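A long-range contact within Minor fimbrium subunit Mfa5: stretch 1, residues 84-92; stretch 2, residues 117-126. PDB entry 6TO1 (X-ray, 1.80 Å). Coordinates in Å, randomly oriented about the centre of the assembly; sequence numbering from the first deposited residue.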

ATOM      1  N   SER A  84       5.459  -2.116  13.614  1.00 42.76           N
ATOM      2  CA  SER A  84       5.359  -1.844  12.188  1.00 35.79           C
ATOM      3  C   SER A  84       3.974  -2.225  11.673  1.00 29.64           C
ATOM      4  O   SER A  84       3.422  -3.255  12.062  1.00 32.39           O
ATOM      5  CB  SER A  84       6.434  -2.607  11.423  1.00 39.09           C
ATOM      6  OG  SER A  84       7.712  -2.044  11.647  1.00 65.42           O
ATOM      7  N   PRO A  85       3.390  -1.417  10.799  1.00 24.13           N
ATOM      8  CA  PRO A  85       2.103  -1.777  10.216  1.00 20.70           C
ATOM      9  C   PRO A  85       2.261  -2.959   9.276  1.00 27.88           C
ATOM     10  O   PRO A  85       3.385  -3.276   8.865  1.00 22.21           O
ATOM     11  CB  PRO A  85       1.698  -0.518   9.445  1.00 23.52           C
ATOM     12  CG  PRO A  85       2.964   0.127   9.104  1.00 27.67           C
ATOM     13  CD  PRO A  85       3.934  -0.167  10.218  1.00 25.60           C
ATOM     14  N   PRO A  86       1.164  -3.617   8.900  1.00 23.82           N
ATOM     15  CA  PRO A  86       1.245  -4.629   7.837  1.00 20.07           C
ATOM     16  C   PRO A  86       1.838  -4.050   6.556  1.00 22.49           C
ATOM     17  O   PRO A  86       1.682  -2.864   6.255  1.00 21.80           O
ATOM     18  CB  PRO A  86      -0.211  -5.045   7.621  1.00 24.30           C
ATOM     19  CG  PRO A  86      -0.924  -4.674   8.942  1.00 28.78           C
ATOM     20  CD  PRO A  86      -0.224  -3.387   9.342  1.00 32.88           C
ATOM     21  N   VAL A  87       2.485  -4.917   5.790  1.00 21.46           N
ATOM     22  CA  VAL A  87       3.052  -4.539   4.489  1.00 20.13           C
ATOM     23  C   VAL A  87       1.954  -4.461   3.436  1.00 20.92           C
ATOM     24  O   VAL A  87       1.059  -5.324   3.375  1.00 18.72           O
ATOM     25  CB  VAL A  87       4.130  -5.556   4.074  1.00 22.08           C
ATOM     26  CG1 VAL A  87       4.550  -5.314   2.589  1.00 22.78           C
ATOM     27  CG2 VAL A  87       5.329  -5.496   5.009  1.00 29.75           C
ATOM     28  N   VAL A  88       2.038  -3.454   2.567  1.00 20.71           N
ATOM     29  CA  VAL A  88       1.042  -3.285   1.497  1.00 21.14           C
ATOM     30  C   VAL A  88       1.230  -4.389   0.459  1.00 19.54           C
ATOM     31  O   VAL A  88       2.370  -4.594  -0.031  1.00 19.80           O
ATOM     32  CB  VAL A  88       1.175  -1.907   0.845  1.00 19.45           C
ATOM     33  CG1 VAL A  88       0.256  -1.829  -0.392  1.00 22.44           C
ATOM     34  CG2 VAL A  88       0.832  -0.802   1.816  1.00 21.24           C
ATOM     35  N   PRO A  89       0.178  -5.133   0.116  1.00 22.71           N
ATOM     36  CA  PRO A  89       0.338  -6.219  -0.860  1.00 24.48           C
ATOM     37  C   PRO A  89       0.668  -5.677  -2.232  1.00 17.87           C
ATOM     38  O   PRO A  89       0.163  -4.631  -2.643  1.00 21.62           O
ATOM     39  CB  PRO A  89      -1.023  -6.924  -0.855  1.00 23.62           C
ATOM     40  CG  PRO A  89      -1.562  -6.632   0.572  1.00 27.53           C
ATOM     41  CD  PRO A  89      -1.134  -5.199   0.790  1.00 22.90           C
ATOM     42  N   VAL A  90       1.502  -6.429  -2.931  1.00 18.33           N
ATOM     43  CA  VAL A  90       1.937  -6.124  -4.285  1.00 18.25           C
ATOM     44  C   VAL A  90       1.739  -7.375  -5.129  1.00 19.11           C
ATOM     45  O   VAL A  90       2.058  -8.479  -4.689  1.00 20.07           O
ATOM     46  CB  VAL A  90       3.425  -5.689  -4.312  1.00 19.30           C
ATOM     47  CG1 VAL A  90       3.904  -5.460  -5.744  1.00 23.25           C
ATOM     48  CG2 VAL A  90       3.629  -4.443  -3.469  1.00 19.32           C
ATOM     49  N   ALA A  91       1.303  -7.195  -6.374  1.00 20.87           N
ATOM     50  CA  ALA A  91       1.180  -8.309  -7.304  1.00 18.90           C
ATOM     51  C   ALA A  91       1.589  -7.820  -8.683  1.00 21.05           C
ATOM     52  O   ALA A  91       1.482  -6.624  -8.992  1.00 19.46           O
ATOM     53  CB  ALA A  91      -0.247  -8.867  -7.337  1.00 24.35           C
ATOM     54  N   VAL A  92       2.069  -8.746  -9.505  1.00 19.64           N
ATOM     55  CA  VAL A  92       2.527  -8.388 -10.843  1.00 18.89           C
ATOM     56  C   VAL A  92       1.755  -9.220 -11.855  1.00 23.85           C
ATOM     57  O   VAL A  92       1.304 -10.317 -11.547  1.00 20.91           O
ATOM     58  CB  VAL A  92       4.037  -8.600 -11.026  1.00 18.95           C
ATOM     59  CG1 VAL A  92       4.822  -7.694 -10.077  1.00 20.30           C
ATOM     60  CG2 VAL A  92       4.398 -10.083 -10.854  1.00 22.75           C
ATOM     61  N   ILE A 117       1.999  -3.678 -12.369  1.00 22.17           N
ATOM     62  CA  ILE A 117       2.238  -3.796 -10.939  1.00 20.21           C
ATOM     63  C   ILE A 117       1.012  -3.216 -10.250  1.00 17.13           C
ATOM     64  O   ILE A 117       0.635  -2.071 -10.521  1.00 23.27           O
ATOM     65  CB  ILE A 117       3.506  -3.036 -10.510  1.00 20.84           C
ATOM     66  CG1 ILE A 117       4.728  -3.506 -11.288  1.00 21.51           C
ATOM     67  CG2 ILE A 117       3.718  -3.227  -8.998  1.00 22.51           C
ATOM     68  CD1 ILE A 117       5.941  -2.527 -11.140  1.00 22.46           C
ATOM     69  N   THR A 118       0.414  -3.984  -9.344  1.00 18.70           N
ATOM     70  CA  THR A 118      -0.769  -3.554  -8.621  1.00 20.11           C
ATOM     71  C   THR A 118      -0.483  -3.577  -7.124  1.00 16.53           C
ATOM     72  O   THR A 118       0.060  -4.559  -6.596  1.00 21.09           O
ATOM     73  CB  THR A 118      -1.976  -4.446  -8.929  1.00 25.58           C
ATOM     74  OG1 THR A 118      -2.254  -4.400 -10.326  1.00 27.95           O
ATOM     75  CG2 THR A 118      -3.205  -3.937  -8.193  1.00 29.88           C
ATOM     76  N   THR A 119      -0.825  -2.488  -6.464  1.00 19.57           N
ATOM     77  CA  THR A 119      -0.713  -2.374  -5.018  1.00 22.52           C
ATOM     78  C   THR A 119      -2.113  -2.372  -4.420  1.00 25.35           C
ATOM     79  O   THR A 119      -3.053  -1.819  -4.993  1.00 23.69           O
ATOM     80  CB  THR A 119       0.015  -1.092  -4.610  1.00 19.37           C
ATOM     81  OG1 THR A 119      -0.636   0.030  -5.202  1.00 22.37           O
ATOM     82  CG2 THR A 119       1.467  -1.119  -5.057  1.00 22.38           C
ATOM     83  N   LYS A 120      -2.247  -2.976  -3.242  1.00 22.86           N
ATOM     84  CA  LYS A 120      -3.518  -2.961  -2.540  1.00 23.51           C
ATOM     85  C   LYS A 120      -3.431  -1.987  -1.368  1.00 20.85           C
ATOM     86  O   LYS A 120      -2.848  -0.908  -1.494  1.00 23.31           O
ATOM     87  CB  LYS A 120      -3.903  -4.364  -2.103  1.00 28.91           C
ATOM     88  CG  LYS A 120      -4.103  -5.305  -3.343  1.00 30.94           C
ATOM     89  N   ALA A 121      -4.058  -2.325  -0.252  1.00 22.17           N
ATOM     90  CA  ALA A 121      -4.249  -1.340   0.809  1.00 22.01           C
ATOM     91  C   ALA A 121      -3.990  -1.980   2.155  1.00 20.07           C
ATOM     92  O   ALA A 121      -4.077  -3.204   2.310  1.00 21.13           O
ATOM     93  CB  ALA A 121      -5.663  -0.734   0.780  1.00 23.57           C
ATOM     94  N   VAL A 122      -3.659  -1.124   3.132  1.00 25.03           N
ATOM     95  CA  VAL A 122      -3.457  -1.532   4.523  1.00 23.33           C
ATOM     96  C   VAL A 122      -4.113  -0.507   5.425  1.00 21.79           C
ATOM     97  O   VAL A 122      -3.775   0.682   5.375  1.00 22.32           O
ATOM     98  CB  VAL A 122      -1.969  -1.655   4.908  1.00 26.87           C
ATOM     99  CG1 VAL A 122      -1.794  -1.660   6.437  1.00 25.09           C
ATOM    100  CG2 VAL A 122      -1.379  -2.876   4.251  1.00 24.05           C
ATOM    101  N   THR A 123      -5.005  -0.968   6.280  1.00 22.54           N
ATOM    102  CA  THR A 123      -5.498  -0.180   7.409  1.00 22.33           C
ATOM    103  C   THR A 123      -4.663  -0.540   8.637  1.00 20.19           C
ATOM    104  O   THR A 123      -4.502  -1.719   8.965  1.00 21.89           O
ATOM    105  CB  THR A 123      -6.984  -0.462   7.637  1.00 32.24           C
ATOM    106  OG1 THR A 123      -7.723  -0.057   6.469  1.00 28.81           O
ATOM    107  CG2 THR A 123      -7.500   0.297   8.824  1.00 27.88           C
ATOM    108  N   VAL A 124      -4.085   0.462   9.272  1.00 21.74           N
ATOM    109  CA  VAL A 124      -3.190   0.225  10.406  1.00 21.62           C
ATOM    110  C   VAL A 124      -4.048  -0.123  11.622  1.00 23.07           C
ATOM    111  O   VAL A 124      -4.903   0.682  11.985  1.00 23.02           O
ATOM    112  CB  VAL A 124      -2.311   1.454  10.660  1.00 24.97           C
ATOM    113  CG1 VAL A 124      -1.454   1.252  11.914  1.00 28.51           C
ATOM    114  CG2 VAL A 124      -1.430   1.755   9.449  1.00 24.67           C
ATOM    115  N   PRO A 125      -3.873  -1.277  12.269  1.00 23.09           N
ATOM    116  CA  PRO A 125      -4.724  -1.591  13.436  1.00 19.98           C
ATOM    117  C   PRO A 125      -4.576  -0.569  14.557  1.00 19.94           C
ATOM    118  O   PRO A 125      -3.476  -0.105  14.879  1.00 20.35           O
ATOM    119  CB  PRO A 125      -4.250  -2.982  13.877  1.00 25.66           C
ATOM    120  CG  PRO A 125      -3.735  -3.602  12.568  1.00 27.37           C
ATOM    121  CD  PRO A 125      -3.041  -2.437  11.881  1.00 24.71           C
ATOM    122  N   VAL A 126      -5.708  -0.204  15.134  1.00 21.40           N
ATOM    123  CA  VAL A 126      -5.746   0.837  16.154  1.00 19.87           C
ATOM    124  C   VAL A 126      -6.763   0.411  17.197  1.00 21.65           C
ATOM    125  O   VAL A 126      -7.876  -0.010  16.857  1.00 21.81           O
ATOM    126  CB  VAL A 126      -6.100   2.214  15.564  1.00 18.62           C
ATOM    127  CG1 VAL A 126      -7.331   2.115  14.635  1.00 28.62           C
ATOM    128  CG2 VAL A 126      -6.326   3.256  16.665  1.00 21.32           C
TER
HETATM  129  O   HOH W   1      -0.767  -6.486 -11.388  1.00 24.80           O

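What holds the two backbones together? Residues 90-92 and 117-119 run as antiparallel strands, their directions 158° apart. Ala91 and Thr118 form the hydrogen-bonded pair, with Ala91 N donating to Thr118 O and Thr118 N to Ala91 O, both at 2.9 Å. Beyond the strand pairing, Lys120 N reaches Pro89 O at 3.0 Å. Proline's ring nitrogen carries no hydrogen, so Pro89 can join this ladder only as an acceptor.

Do the carbonyls have other partners? Weaker CA-H...O contacts fill in between the hydrogen bonds: Thr119 CA lies 3.4 Å from Pro89 O, and Val90 CA 3.4 Å from Thr118 O. A water also donates to Ala91 O at 3.3 Å and lies 2.8 Å from Thr118 OG1, linking the strands at their hydrogen-bonded pair.

Which side chains meet where the strands pair? Val90, Val92, Ile117 and Thr119 share one face of the sheet, where Val90 CG1 packs 4.0 Å from Ile117 CG2. Ala91 and Thr118 occupy the other face.

What replaces the ladder in the proline-rich segment? Apolar packing takes over around Val122, which points toward stretch 1. Its CG1 lies 3.7 Å from Pro86 CD, while its CG2 lies 3.9 Å from Val88 CG2. Farther along, Pro85 CB meets Val124 CG2 at 3.9 Å.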